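Local atomic coordinates of type IV pilus biogenesis factor PilY1 (Pseudomonas aeruginosa, PDB entry 3HX6), a protein that takes part in type IV pilus assembly, twitching motility and host-cell adhesion, and binds calcium, which seems to be needed for regulating pilus retraction. Residues N391-T396 and T429-W434; E69-Y74 and D144-G149; Q463-N468 and A476-Y481; A223-I228 and R237-T242; A401-A406 and S508-N513. The protein carries 3 engineered substitutions. All coordinates share one frame; numbering follows the deposited sequence.

Interaction 1: residues N391-T396 and T429-W434; sequences NLQQQT and TKQSGW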
# COMPACT_ATOMS: atom_id res chain seq x y z
N ASN A 391 34.79 -8.40 -20.64
CA ASN A 391 34.51 -9.36 -19.57
C ASN A 391 33.03 -9.38 -19.24
O ASN A 391 32.60 -10.09 -18.32
CB ASN A 391 35.28 -8.98 -18.31
CG ASN A 391 36.74 -8.74 -18.58
OD1 ASN A 391 37.21 -7.60 -18.51
ND2 ASN A 391 37.47 -9.80 -18.90
N LEU A 392 32.24 -8.60 -19.98
CA LEU A 392 30.81 -8.50 -19.72
C LEU A 392 29.97 -9.01 -20.87
O LEU A 392 30.43 -9.07 -22.01
CB LEU A 392 30.45 -7.04 -19.43
CG LEU A 392 31.37 -6.27 -18.47
CD1 LEU A 392 30.92 -4.82 -18.38
CD2 LEU A 392 31.35 -6.93 -17.10
N GLN A 393 28.72 -9.36 -20.57
CA GLN A 393 27.80 -9.82 -21.59
C GLN A 393 27.04 -8.62 -22.11
O GLN A 393 26.36 -7.92 -21.35
CB GLN A 393 26.80 -10.82 -21.02
CG GLN A 393 25.73 -11.22 -22.02
CD GLN A 393 26.33 -11.76 -23.30
OE1 GLN A 393 27.19 -12.64 -23.27
NE2 GLN A 393 25.88 -11.24 -24.43
N GLN A 394 27.15 -8.38 -23.40
CA GLN A 394 26.47 -7.26 -24.03
C GLN A 394 24.98 -7.56 -24.18
O GLN A 394 24.58 -8.70 -24.39
CB GLN A 394 27.08 -6.99 -25.40
CG GLN A 394 26.37 -5.93 -26.22
CD GLN A 394 26.90 -5.84 -27.64
OE1 GLN A 394 26.91 -6.83 -28.37
NE2 GLN A 394 27.35 -4.66 -28.03
N GLN A 395 24.17 -6.51 -24.05
CA GLN A 395 22.73 -6.60 -24.25
C GLN A 395 22.48 -5.41 -25.16
O GLN A 395 23.27 -4.46 -25.19
CB GLN A 395 21.96 -6.43 -22.93
CG GLN A 395 22.28 -7.45 -21.83
CD GLN A 395 21.80 -8.87 -22.13
OE1 GLN A 395 22.11 -9.81 -21.38
NE2 GLN A 395 21.06 -9.04 -23.22
N THR A 396 21.39 -5.44 -25.92
CA THR A 396 21.08 -4.34 -26.82
C THR A 396 19.60 -4.01 -26.81
O THR A 396 18.77 -4.83 -26.44
CB THR A 396 21.48 -4.69 -28.27
OG1 THR A 396 20.97 -5.99 -28.61
CG2 THR A 396 23.00 -4.70 -28.44
N THR A 429 35.82 -17.22 -12.25
CA THR A 429 34.95 -16.23 -12.88
C THR A 429 35.11 -16.12 -14.39
O THR A 429 36.23 -15.97 -14.89
CB THR A 429 35.20 -14.83 -12.28
OG1 THR A 429 34.98 -14.87 -10.86
CG2 THR A 429 34.27 -13.80 -12.91
N LYS A 430 34.00 -16.18 -15.11
CA LYS A 430 34.04 -16.04 -16.56
C LYS A 430 33.61 -14.61 -16.88
O LYS A 430 34.45 -13.72 -16.99
CB LYS A 430 33.11 -17.05 -17.23
CG LYS A 430 33.24 -17.05 -18.75
CD LYS A 430 32.46 -18.17 -19.39
CE LYS A 430 32.54 -18.09 -20.91
NZ LYS A 430 32.01 -16.79 -21.43
N GLN A 431 32.31 -14.37 -17.03
CA GLN A 431 31.85 -13.01 -17.29
C GLN A 431 31.61 -12.36 -15.93
O GLN A 431 31.11 -12.99 -15.01
CB GLN A 431 30.57 -13.01 -18.13
CG GLN A 431 30.80 -13.38 -19.59
CD GLN A 431 29.53 -13.44 -20.41
OE1 GLN A 431 28.59 -14.15 -20.06
NE2 GLN A 431 29.50 -12.71 -21.52
N SER A 432 32.00 -11.09 -15.79
CA SER A 432 31.82 -10.43 -14.51
C SER A 432 30.65 -9.47 -14.50
O SER A 432 30.48 -8.69 -13.56
CB SER A 432 33.09 -9.69 -14.11
OG SER A 432 34.11 -10.62 -13.79
N GLY A 433 29.84 -9.52 -15.55
CA GLY A 433 28.69 -8.64 -15.60
C GLY A 433 28.10 -8.46 -16.97
O GLY A 433 28.18 -9.34 -17.83
N TRP A 434 27.51 -7.29 -17.17
CA TRP A 434 26.86 -6.98 -18.42
C TRP A 434 26.83 -5.48 -18.67
O TRP A 434 27.16 -4.70 -17.79
CB TRP A 434 25.42 -7.51 -18.40
CG TRP A 434 24.62 -7.10 -17.16
CD1 TRP A 434 24.36 -7.86 -16.05
CD2 TRP A 434 23.93 -5.85 -16.94
NE1 TRP A 434 23.54 -7.18 -15.17
CE2 TRP A 434 23.26 -5.95 -15.70
CE3 TRP A 434 23.80 -4.67 -17.69
CZ2 TRP A 434 22.48 -4.91 -15.18
CZ3 TRP A 434 23.02 -3.63 -17.17
CH2 TRP A 434 22.37 -3.76 -15.93
O HOH W 1 36.35 -12.44 -19.16
O HOH W 2 32.22 -11.32 -22.36
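Asn391 meets 429-434 through its backbone: Asn391 O accepts Ser432 N at 2.8 Å. Its side chain reaches across by water, which links Asn391 ND2 to Lys430 O. Asn391 OD1 turns back to Thr388 N. Leu392 follows, with its CD2 branch pressed on Gly433, and CD2 to Gly433 CA is tight at 3.5 Å. Gly433 has backbone angles that call for glycine. A second water joins Leu392 O to Gln431 NE2. At Gln393 the strands 392-405 and 433-437 pair in parallel within a mixed sheet. Gln393 N bonds to Gly433 O at 2.8 Å, and Gln393 CB comes beside Trp434 CB. The Gln393 chain bends at chi2 (55°), which brings OE1 to Gln431 NE2 at 2.9 Å in a nearly straight bond. That donor sits above the Gln393 carbonyl plane, and the two amides are turned 73° apart. Gln393 NE2 goes to Gln394 O, and Gln431 OE1 takes Asn421 N. Both ends of each glutamine amide are therefore engaged. This fixes the rotation of each and is consistent with the two glutamines bracing the start of the parallel pairing alongside the backbone bonds.

Interaction 2: residues E69-Y74 and D144-G149; sequences EPSGNY and DAFFGG
This is a buried packing contact in which the segment 69-74 closes over the edge strand 141-147 by way of Phe146, with one polar bond at its far end. The loop runs between helices 62-65 and 74-82. Glu69 lies over one face of the Phe146 ring. Its CB makes a CH-pi contact 3.8 Å from the ring centroid and almost on the ring normal. Beyond it, Glu69 CG reaches Phe146 CG at 3.4 Å. The Glu69 chain bends at chi2 (-63°), which folds the carboxylate back over the ring; the two planes are 8° apart, with OE1 lying off the same face, near the rim at Phe146 CD1. Glu69 OE2 is held by a salt bridge to Arg202 and by Trp208. Strand 141-147 is an outermost strand of a four-stranded antiparallel sheet, as in a blade of the beta-propeller in this C-terminal domain. A type I beta turn from Glu69 to Gly72, closed by Gly72 N to Glu69 O at 2.9 Å, brings Ser71 and Gly72 obliquely to the far end of the ring. Ser71 OG comes to Phe146 CZ at 3.3 Å, and Gly72 CA to Phe146 CE2 at 3.7 Å. Tyr74 opens the next helix. Its OH donates to Asp144 OD2 at 2.6 Å, using the anti lone pair, and the oxygen lies near the plane of the Tyr74 ring. Gln59 N also bonds to Asp144 OD2, and Tyr60 N to Tyr74 OH.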
# COMPACT_ATOMS: atom_id res chain seq x y z
N GLU A 69 18.83 2.54 16.89
CA GLU A 69 19.06 3.46 18.01
C GLU A 69 18.35 3.02 19.29
O GLU A 69 17.23 3.47 19.58
CB GLU A 69 18.61 4.86 17.62
CG GLU A 69 19.25 5.40 16.35
CD GLU A 69 20.75 5.56 16.46
OE1 GLU A 69 21.27 5.64 17.60
OE2 GLU A 69 21.42 5.62 15.41
N PRO A 70 19.00 2.16 20.08
CA PRO A 70 18.43 1.67 21.34
C PRO A 70 18.10 2.78 22.32
O PRO A 70 17.20 2.64 23.15
CB PRO A 70 19.51 0.74 21.87
CG PRO A 70 20.17 0.24 20.62
CD PRO A 70 20.30 1.52 19.83
N SER A 71 18.82 3.89 22.24
CA SER A 71 18.60 5.01 23.15
C SER A 71 17.39 5.84 22.76
O SER A 71 17.01 6.77 23.48
CB SER A 71 19.84 5.90 23.22
OG SER A 71 19.94 6.76 22.09
N GLY A 72 16.77 5.52 21.63
CA GLY A 72 15.60 6.27 21.20
C GLY A 72 14.35 5.41 21.18
O GLY A 72 14.40 4.22 21.51
N ASN A 73 13.23 6.00 20.78
CA ASN A 73 11.97 5.26 20.69
C ASN A 73 11.31 5.64 19.37
O ASN A 73 10.60 6.64 19.28
CB ASN A 73 11.04 5.63 21.85
CG ASN A 73 9.91 4.64 22.01
OD1 ASN A 73 9.29 4.22 21.03
ND2 ASN A 73 9.63 4.25 23.25
N TYR A 74 11.54 4.84 18.33
CA TYR A 74 10.97 5.17 17.03
C TYR A 74 9.46 5.06 16.98
O TYR A 74 8.80 5.86 16.30
CB TYR A 74 11.58 4.29 15.93
CG TYR A 74 11.42 4.88 14.54
CD1 TYR A 74 12.13 6.02 14.16
CD2 TYR A 74 10.52 4.33 13.62
CE1 TYR A 74 11.96 6.60 12.90
CE2 TYR A 74 10.34 4.90 12.36
CZ TYR A 74 11.06 6.04 12.01
OH TYR A 74 10.88 6.62 10.77
N ASP A 144 14.63 10.45 7.80
CA ASP A 144 14.57 10.43 9.24
C ASP A 144 15.98 10.10 9.70
O ASP A 144 16.66 9.27 9.11
CB ASP A 144 13.60 9.36 9.74
CG ASP A 144 12.15 9.77 9.55
OD1 ASP A 144 11.90 10.96 9.29
OD2 ASP A 144 11.26 8.90 9.68
N ALA A 145 16.44 10.79 10.74
CA ALA A 145 17.78 10.56 11.26
C ALA A 145 17.76 10.72 12.77
O ALA A 145 16.88 11.37 13.32
CB ALA A 145 18.77 11.54 10.63
N PHE A 146 18.75 10.14 13.43
CA PHE A 146 18.83 10.22 14.87
C PHE A 146 20.07 10.99 15.30
O PHE A 146 21.18 10.69 14.86
CB PHE A 146 18.86 8.80 15.45
CG PHE A 146 18.76 8.74 16.95
CD1 PHE A 146 19.90 8.68 17.74
CD2 PHE A 146 17.51 8.69 17.56
CE1 PHE A 146 19.80 8.57 19.13
CE2 PHE A 146 17.40 8.58 18.95
CZ PHE A 146 18.55 8.51 19.73
N PHE A 147 19.86 12.01 16.13
CA PHE A 147 20.95 12.82 16.66
C PHE A 147 20.40 13.71 17.78
O PHE A 147 19.19 13.93 17.87
CB PHE A 147 21.60 13.65 15.54
CG PHE A 147 20.67 14.61 14.87
CD1 PHE A 147 20.49 15.90 15.38
CD2 PHE A 147 20.00 14.25 13.70
CE1 PHE A 147 19.65 16.81 14.75
CE2 PHE A 147 19.16 15.17 13.06
CZ PHE A 147 18.98 16.45 13.58
N GLY A 148 21.28 14.19 18.64
CA GLY A 148 20.81 15.01 19.75
C GLY A 148 19.92 14.15 20.63
O GLY A 148 19.04 14.65 21.34
N GLY A 149 20.14 12.83 20.57
CA GLY A 149 19.37 11.90 21.38
C GLY A 149 17.93 11.67 20.95
O GLY A 149 17.15 11.07 21.69

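Interaction 3: residues Q463-N468 and A476-Y481; sequences QTITPN and ASNWTY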
# COMPACT_ATOMS: atom_id res chain seq x y z
N GLN A 463 15.06 5.31 -15.41
CA GLN A 463 14.51 6.26 -16.35
C GLN A 463 15.66 6.99 -16.99
O GLN A 463 16.54 7.51 -16.30
CB GLN A 463 13.60 7.27 -15.64
CG GLN A 463 12.97 8.27 -16.59
CD GLN A 463 12.34 9.43 -15.85
OE1 GLN A 463 13.03 10.25 -15.24
NE2 GLN A 463 11.02 9.51 -15.90
N THR A 464 15.65 7.04 -18.30
CA THR A 464 16.69 7.72 -19.03
C THR A 464 16.15 9.02 -19.63
O THR A 464 14.93 9.21 -19.74
CB THR A 464 17.19 6.86 -20.17
OG1 THR A 464 18.34 7.46 -20.75
CG2 THR A 464 16.11 6.75 -21.22
N ILE A 465 17.05 9.90 -20.03
CA ILE A 465 16.64 11.15 -20.64
C ILE A 465 17.39 11.33 -21.95
O ILE A 465 18.59 11.04 -22.05
CB ILE A 465 16.89 12.36 -19.69
CG1 ILE A 465 16.29 13.63 -20.31
CG2 ILE A 465 18.38 12.53 -19.44
CD1 ILE A 465 16.34 14.84 -19.41
N THR A 466 16.67 11.78 -22.96
CA THR A 466 17.26 12.01 -24.26
C THR A 466 17.01 13.45 -24.66
O THR A 466 15.89 13.82 -25.01
CB THR A 466 16.64 11.09 -25.33
OG1 THR A 466 16.84 9.72 -24.95
CG2 THR A 466 17.29 11.34 -26.70
N PRO A 467 18.04 14.30 -24.57
CA PRO A 467 17.92 15.72 -24.92
C PRO A 467 17.48 15.86 -26.38
O PRO A 467 18.06 15.22 -27.26
CB PRO A 467 19.34 16.25 -24.70
CG PRO A 467 19.88 15.36 -23.62
CD PRO A 467 19.39 14.00 -24.06
N ASN A 468 16.47 16.68 -26.63
CA ASN A 468 15.99 16.88 -28.00
C ASN A 468 16.57 18.18 -28.54
O ASN A 468 16.22 19.27 -28.08
CB ASN A 468 14.46 16.96 -28.05
CG ASN A 468 13.79 15.75 -27.43
OD1 ASN A 468 14.27 14.62 -27.54
ND2 ASN A 468 12.65 15.98 -26.78
N ALA A 476 13.47 17.39 -23.94
CA ALA A 476 13.99 16.03 -23.89
C ALA A 476 12.85 15.01 -23.77
O ALA A 476 11.73 15.37 -23.43
CB ALA A 476 14.95 15.88 -22.72
N SER A 477 13.16 13.75 -24.04
CA SER A 477 12.16 12.69 -23.94
C SER A 477 12.63 11.68 -22.90
O SER A 477 13.83 11.46 -22.73
CB SER A 477 11.95 12.01 -25.29
OG SER A 477 13.13 11.36 -25.73
N ASN A 478 11.68 11.07 -22.20
CA ASN A 478 12.00 10.11 -21.16
C ASN A 478 11.56 8.69 -21.43
O ASN A 478 10.43 8.44 -21.85
CB ASN A 478 11.38 10.57 -19.84
CG ASN A 478 12.03 11.82 -19.28
OD1 ASN A 478 11.37 12.66 -18.70
ND2 ASN A 478 13.35 11.93 -19.45
N TRP A 479 12.47 7.76 -21.18
CA TRP A 479 12.19 6.35 -21.35
C TRP A 479 12.36 5.64 -20.01
O TRP A 479 13.40 5.77 -19.36
CB TRP A 479 13.13 5.73 -22.38
CG TRP A 479 12.72 5.98 -23.78
CD1 TRP A 479 13.02 7.07 -24.54
CD2 TRP A 479 11.88 5.15 -24.58
NE1 TRP A 479 12.42 6.97 -25.78
CE2 TRP A 479 11.72 5.79 -25.83
CE3 TRP A 479 11.25 3.91 -24.37
CZ2 TRP A 479 10.96 5.24 -26.86
CZ3 TRP A 479 10.50 3.36 -25.40
CH2 TRP A 479 10.35 4.03 -26.63
N THR A 480 11.33 4.91 -19.61
CA THR A 480 11.35 4.15 -18.37
C THR A 480 11.63 2.70 -18.74
O THR A 480 10.98 2.15 -19.63
CB THR A 480 9.99 4.21 -17.65
OG1 THR A 480 9.69 5.57 -17.31
CG2 THR A 480 10.02 3.37 -16.38
N TYR A 481 12.60 2.08 -18.08
CA TYR A 481 12.95 0.70 -18.36
C TYR A 481 12.80 -0.20 -17.15
O TYR A 481 12.96 0.23 -16.01
CB TYR A 481 14.40 0.58 -18.84
CG TYR A 481 14.74 1.30 -20.14
CD1 TYR A 481 15.24 2.60 -20.13
CD2 TYR A 481 14.58 0.67 -21.37
CE1 TYR A 481 15.59 3.26 -21.31
CE2 TYR A 481 14.92 1.31 -22.57
CZ TYR A 481 15.42 2.60 -22.53
OH TYR A 481 15.76 3.24 -23.70
O HOH W 3 10.14 7.95 -17.70
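Gln463 overlaps Asn478 amide on amide: the two planes stack 14° apart, with Gln463 CD 4.2 Å from Asn478 CG. They lie on one face of a beta hairpin formed by antiparallel strands 459-466 and 477-483. The same face carries Ile465, whose CG1 packs on Ala476 CB at 3.6 Å. On the other face Thr464 CG2 touches two aromatic residues. It touches Trp479 CB at 3.4 Å and meets the edge of the Tyr481 ring at CE1, 3.5 Å away. The methyl takes this place because Thr464 OG1 is anti to the backbone N (chi1 -172°), where it bonds to Met448 O. Arg413 makes a cation-pi contact with Trp479 and a hydrogen bond to Tyr481 OH, which also bonds to Glu447. Farther along this face, Thr466 CB sits by Ser477 OG. The backbones are joined by Thr464 N to Trp479 O, 2.8 Å, and by a reciprocal pair between Thr466 and Ser477. Strand 477-483 goes on to pair with strand 521-524. Thr464 O takes two donors from opposite faces of its carbonyl plane, Trp479 N and Asn478 ND2, each at 3.2 Å.

Interaction 4: residues A223-I228 and R237-T242; sequences AALLII and RKLEVT
Arg237 pairs with Ile227 across the hairpin and carries a guanidinium, with Leu239 CD1 against one face. That methyl, from the same strand as Arg237, sits 3.2 Å above the plane, offset toward the rim. Arg237 NH1 goes on to bond Ala303 O and Phe306 O. Strands 223-229 and 235-241 pair antiparallel. Leu225 and Leu239 bond to each other in both directions, with Leu239 N to Leu225 O at 2.9 Å, and so do Ile227 and Arg237. On the face that also carries Arg237, Leu225, Leu239, Ile227, Ala223 and Val241 form an apolar row. Leu225 and Leu239 lie side by side with their CD2 atoms 4.0 Å apart, and Leu239 CD2 also meets Ile227 CD1 at 4.1 Å. Ala223 CB and Val241 CG1 continue the row. On the other face Lys238 CD rests along Leu226 CD2 at 3.7 Å, while Lys238 CG touches Ala224 CB. Lys238 NZ then reaches Asp190 in a salt bridge. The hairpin makes the last two strands of a four-stranded antiparallel sheet, consistent with a propeller blade. Strand 208-213 flanks it within the sheet, and the leucine row packs on strands 251-257 and 276-281 of the next sheet.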
# COMPACT_ATOMS: atom_id res chain seq x y z
N ALA A 223 37.75 14.27 -6.77
CA ALA A 223 36.53 13.54 -6.49
C ALA A 223 36.72 12.96 -5.09
O ALA A 223 37.77 12.40 -4.79
CB ALA A 223 36.34 12.42 -7.50
N ALA A 224 35.71 13.09 -4.24
CA ALA A 224 35.80 12.56 -2.88
C ALA A 224 34.44 12.32 -2.26
O ALA A 224 33.48 13.03 -2.54
CB ALA A 224 36.60 13.53 -2.00
N LEU A 225 34.35 11.30 -1.41
CA LEU A 225 33.11 11.01 -0.73
C LEU A 225 33.13 11.89 0.51
O LEU A 225 34.11 11.91 1.25
CB LEU A 225 33.03 9.53 -0.30
CG LEU A 225 31.69 9.13 0.34
CD1 LEU A 225 30.61 9.08 -0.75
CD2 LEU A 225 31.81 7.76 1.02
N LEU A 226 32.06 12.63 0.73
CA LEU A 226 31.99 13.48 1.90
C LEU A 226 31.07 12.81 2.91
O LEU A 226 29.96 12.40 2.58
CB LEU A 226 31.45 14.87 1.53
CG LEU A 226 32.23 15.65 0.47
CD1 LEU A 226 31.61 17.04 0.28
CD2 LEU A 226 33.69 15.78 0.89
N ILE A 227 31.55 12.68 4.14
CA ILE A 227 30.77 12.10 5.20
C ILE A 227 30.61 13.23 6.20
O ILE A 227 31.54 13.56 6.94
CB ILE A 227 31.48 10.88 5.81
CG1 ILE A 227 31.61 9.79 4.74
CG2 ILE A 227 30.69 10.36 7.01
CD1 ILE A 227 32.30 8.52 5.20
N ILE A 228 29.43 13.82 6.18
CA ILE A 228 29.10 14.97 7.02
C ILE A 228 28.25 14.57 8.22
O ILE A 228 27.19 13.97 8.05
CB ILE A 228 28.35 16.01 6.17
CG1 ILE A 228 29.15 16.29 4.89
CG2 ILE A 228 28.12 17.28 6.98
CD1 ILE A 228 28.39 17.08 3.85
N ARG A 237 34.57 12.74 7.69
CA ARG A 237 35.60 12.13 6.86
C ARG A 237 35.43 12.51 5.41
O ARG A 237 34.31 12.59 4.89
CB ARG A 237 35.57 10.59 6.94
CG ARG A 237 36.41 9.96 8.05
CD ARG A 237 37.84 10.47 8.09
NE ARG A 237 38.65 10.18 6.90
CZ ARG A 237 39.16 8.99 6.58
NH1 ARG A 237 38.95 7.93 7.36
NH2 ARG A 237 39.91 8.86 5.50
N LYS A 238 36.55 12.77 4.76
CA LYS A 238 36.57 13.07 3.34
C LYS A 238 37.42 11.95 2.79
O LYS A 238 38.59 11.80 3.16
CB LYS A 238 37.24 14.42 3.06
CG LYS A 238 37.50 14.67 1.58
CD LYS A 238 37.31 16.13 1.20
CE LYS A 238 38.23 17.07 1.97
NZ LYS A 238 39.63 17.03 1.50
N LEU A 239 36.82 11.13 1.93
CA LEU A 239 37.53 10.01 1.33
C LEU A 239 37.86 10.37 -0.11
O LEU A 239 37.05 10.17 -1.02
CB LEU A 239 36.66 8.76 1.38
CG LEU A 239 36.73 7.86 2.62
CD1 LEU A 239 37.17 8.64 3.84
CD2 LEU A 239 35.37 7.20 2.85
N GLU A 240 39.06 10.90 -0.31
CA GLU A 240 39.49 11.30 -1.63
C GLU A 240 39.83 10.08 -2.46
O GLU A 240 40.33 9.07 -1.96
CB GLU A 240 40.71 12.22 -1.58
CG GLU A 240 40.95 12.91 -2.93
CD GLU A 240 42.25 13.69 -2.98
OE1 GLU A 240 42.49 14.54 -2.09
OE2 GLU A 240 43.04 13.46 -3.92
N VAL A 241 39.54 10.20 -3.74
CA VAL A 241 39.78 9.15 -4.69
C VAL A 241 40.78 9.75 -5.69
O VAL A 241 40.74 10.95 -5.95
CB VAL A 241 38.42 8.80 -5.33
CG1 VAL A 241 38.41 9.16 -6.79
CG2 VAL A 241 38.10 7.37 -5.05
N THR A 242 41.68 8.93 -6.22
CA THR A 242 42.67 9.45 -7.17
C THR A 242 42.15 9.53 -8.60
O THR A 242 42.02 10.62 -9.15
CB THR A 242 43.96 8.60 -7.17
OG1 THR A 242 44.53 8.59 -5.85
CG2 THR A 242 44.99 9.17 -8.14
O HOH W 4 40.13 13.00 -7.25

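Interaction 5: residues A401-A406 and S508-N513; sequences ADSTFA and SDYSYN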
# COMPACT_ATOMS: atom_id res chain seq x y z
N ALA A 401 8.97 0.49 -31.14
CA ALA A 401 7.77 0.43 -31.94
C ALA A 401 6.61 1.04 -31.19
O ALA A 401 6.66 1.24 -29.97
CB ALA A 401 7.45 -1.01 -32.32
N ASP A 402 5.56 1.35 -31.94
CA ASP A 402 4.34 1.90 -31.40
C ASP A 402 3.38 0.73 -31.41
O ASP A 402 3.24 0.04 -32.42
CB ASP A 402 3.83 3.03 -32.29
CG ASP A 402 4.52 4.35 -32.03
OD1 ASP A 402 5.72 4.33 -31.67
OD2 ASP A 402 3.87 5.40 -32.18
N SER A 403 2.73 0.50 -30.28
CA SER A 403 1.79 -0.60 -30.18
C SER A 403 0.67 -0.21 -29.22
O SER A 403 0.71 0.85 -28.61
CB SER A 403 2.51 -1.85 -29.67
OG SER A 403 1.62 -2.95 -29.58
N THR A 404 -0.33 -1.07 -29.11
CA THR A 404 -1.46 -0.82 -28.24
C THR A 404 -1.58 -1.99 -27.27
O THR A 404 -1.50 -3.15 -27.66
CB THR A 404 -2.75 -0.67 -29.06
OG1 THR A 404 -2.56 0.36 -30.04
CG2 THR A 404 -3.92 -0.28 -28.18
N PHE A 405 -1.75 -1.67 -25.99
CA PHE A 405 -1.86 -2.67 -24.94
C PHE A 405 -3.24 -2.46 -24.35
O PHE A 405 -3.51 -1.46 -23.68
CB PHE A 405 -0.74 -2.44 -23.92
CG PHE A 405 0.62 -2.43 -24.56
CD1 PHE A 405 1.31 -3.63 -24.76
CD2 PHE A 405 1.17 -1.25 -25.05
CE1 PHE A 405 2.52 -3.65 -25.45
CE2 PHE A 405 2.38 -1.26 -25.74
CZ PHE A 405 3.06 -2.46 -25.94
N ALA A 406 -4.13 -3.42 -24.64
CA ALA A 406 -5.52 -3.32 -24.24
C ALA A 406 -6.01 -2.21 -25.17
O ALA A 406 -6.12 -2.41 -26.38
CB ALA A 406 -5.66 -2.91 -22.78
N SER A 508 0.08 -6.78 -21.60
CA SER A 508 1.16 -5.81 -21.71
C SER A 508 2.37 -6.31 -22.48
O SER A 508 3.32 -5.57 -22.71
CB SER A 508 1.59 -5.35 -20.32
OG SER A 508 0.53 -4.65 -19.68
N ASP A 509 2.34 -7.58 -22.88
CA ASP A 509 3.46 -8.14 -23.62
C ASP A 509 3.42 -7.69 -25.07
O ASP A 509 2.41 -7.18 -25.54
CB ASP A 509 3.47 -9.66 -23.52
CG ASP A 509 3.83 -10.14 -22.13
OD1 ASP A 509 4.44 -9.35 -21.37
OD2 ASP A 509 3.51 -11.31 -21.79
N TYR A 510 4.53 -7.89 -25.78
CA TYR A 510 4.62 -7.48 -27.17
C TYR A 510 5.12 -8.60 -28.06
O TYR A 510 5.95 -9.42 -27.66
CB TYR A 510 5.54 -6.25 -27.26
CG TYR A 510 5.87 -5.80 -28.66
CD1 TYR A 510 6.97 -6.33 -29.34
CD2 TYR A 510 5.11 -4.83 -29.31
CE1 TYR A 510 7.29 -5.91 -30.63
CE2 TYR A 510 5.42 -4.40 -30.60
CZ TYR A 510 6.51 -4.95 -31.25
OH TYR A 510 6.84 -4.54 -32.52
N SER A 511 4.60 -8.64 -29.28
CA SER A 511 5.00 -9.67 -30.24
C SER A 511 6.24 -9.21 -31.00
O SER A 511 6.16 -8.41 -31.93
CB SER A 511 3.86 -9.95 -31.21
OG SER A 511 4.20 -10.98 -32.12
N TYR A 512 7.39 -9.73 -30.59
CA TYR A 512 8.67 -9.40 -31.21
C TYR A 512 9.11 -10.53 -32.12
O TYR A 512 9.63 -11.55 -31.66
CB TYR A 512 9.72 -9.15 -30.12
CG TYR A 512 11.14 -9.00 -30.61
CD1 TYR A 512 11.46 -8.16 -31.69
CD2 TYR A 512 12.18 -9.68 -29.98
CE1 TYR A 512 12.78 -8.00 -32.11
CE2 TYR A 512 13.50 -9.52 -30.39
CZ TYR A 512 13.79 -8.68 -31.45
OH TYR A 512 15.10 -8.53 -31.85
N ASN A 513 8.90 -10.36 -33.42
CA ASN A 513 9.29 -11.38 -34.39
C ASN A 513 8.78 -12.77 -33.98
O ASN A 513 9.57 -13.65 -33.62
CB ASN A 513 10.81 -11.40 -34.54
CG ASN A 513 11.34 -10.22 -35.36
OD1 ASN A 513 10.74 -9.14 -35.38
ND2 ASN A 513 12.48 -10.43 -36.02
O HOH W 5 1.15 -5.71 -27.98
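Phe405 makes the closer part of this contact, with ring atom CE1 near the backbone of 508-509. Its CE1 lies 3.4 Å from Ser508 O and 3.5 Å from Asp509 O, with the latter near the ring plane. Phe405 CG is anti to its carbonyl carbon (chi1 -55°), and this sends the ring across to the two carbonyl groups. The same CE1 just reaches Tyr510 CB, 4.4 Å away. Phe405 and Ser508 are buried, and Ser508 OG is held by Leu498 N and Ala499 N. Toward Tyr510 the packing is looser and the residues are partly exposed. Ala401 CB meets Tyr510 OH at 3.6 Å, and Ser403 CB comes to the edge of the Tyr510 ring, 4.0 Å from CD2. Water enters on this side: one molecule links Ser403 OG, at 3.2 Å, to Asp509 O, at 3.1 Å. The two segments are joined by side-chain packing and this water, not by strand pairing. Strand 392-405 pairs instead with strand 408-415, whose Ile412 touches Phe405 and whose Ile414 touches Tyr510. Strand 510-511 pairs with 516-517, so a small two-stranded sheet rests against a long hairpin of the mixed sheet.

Overall arrangement
From the N terminus, interaction 2 comes first and closes a loop of 69 intervening residues, bringing an early loop onto the edge strand 141-147. Interaction 4 follows separately and closes the short hairpin 223-241; its nearest atoms lie about 9 Å from interaction 2. Both belong to the beta-propeller domain. Interaction 1 then joins strand 392-405 to 433-437, closing a loop of 32 residues. Interaction 5 starts on that same strand and reaches forward to 508-513, so interactions 1 and 5 cross along the chain. Interaction 3 is a hairpin nested within the loop that interaction 5 closes. Interactions 1, 3 and 5 all reach the large mixed sheet. Interactions 2 and 5 lie on opposite sides of the chain's centre.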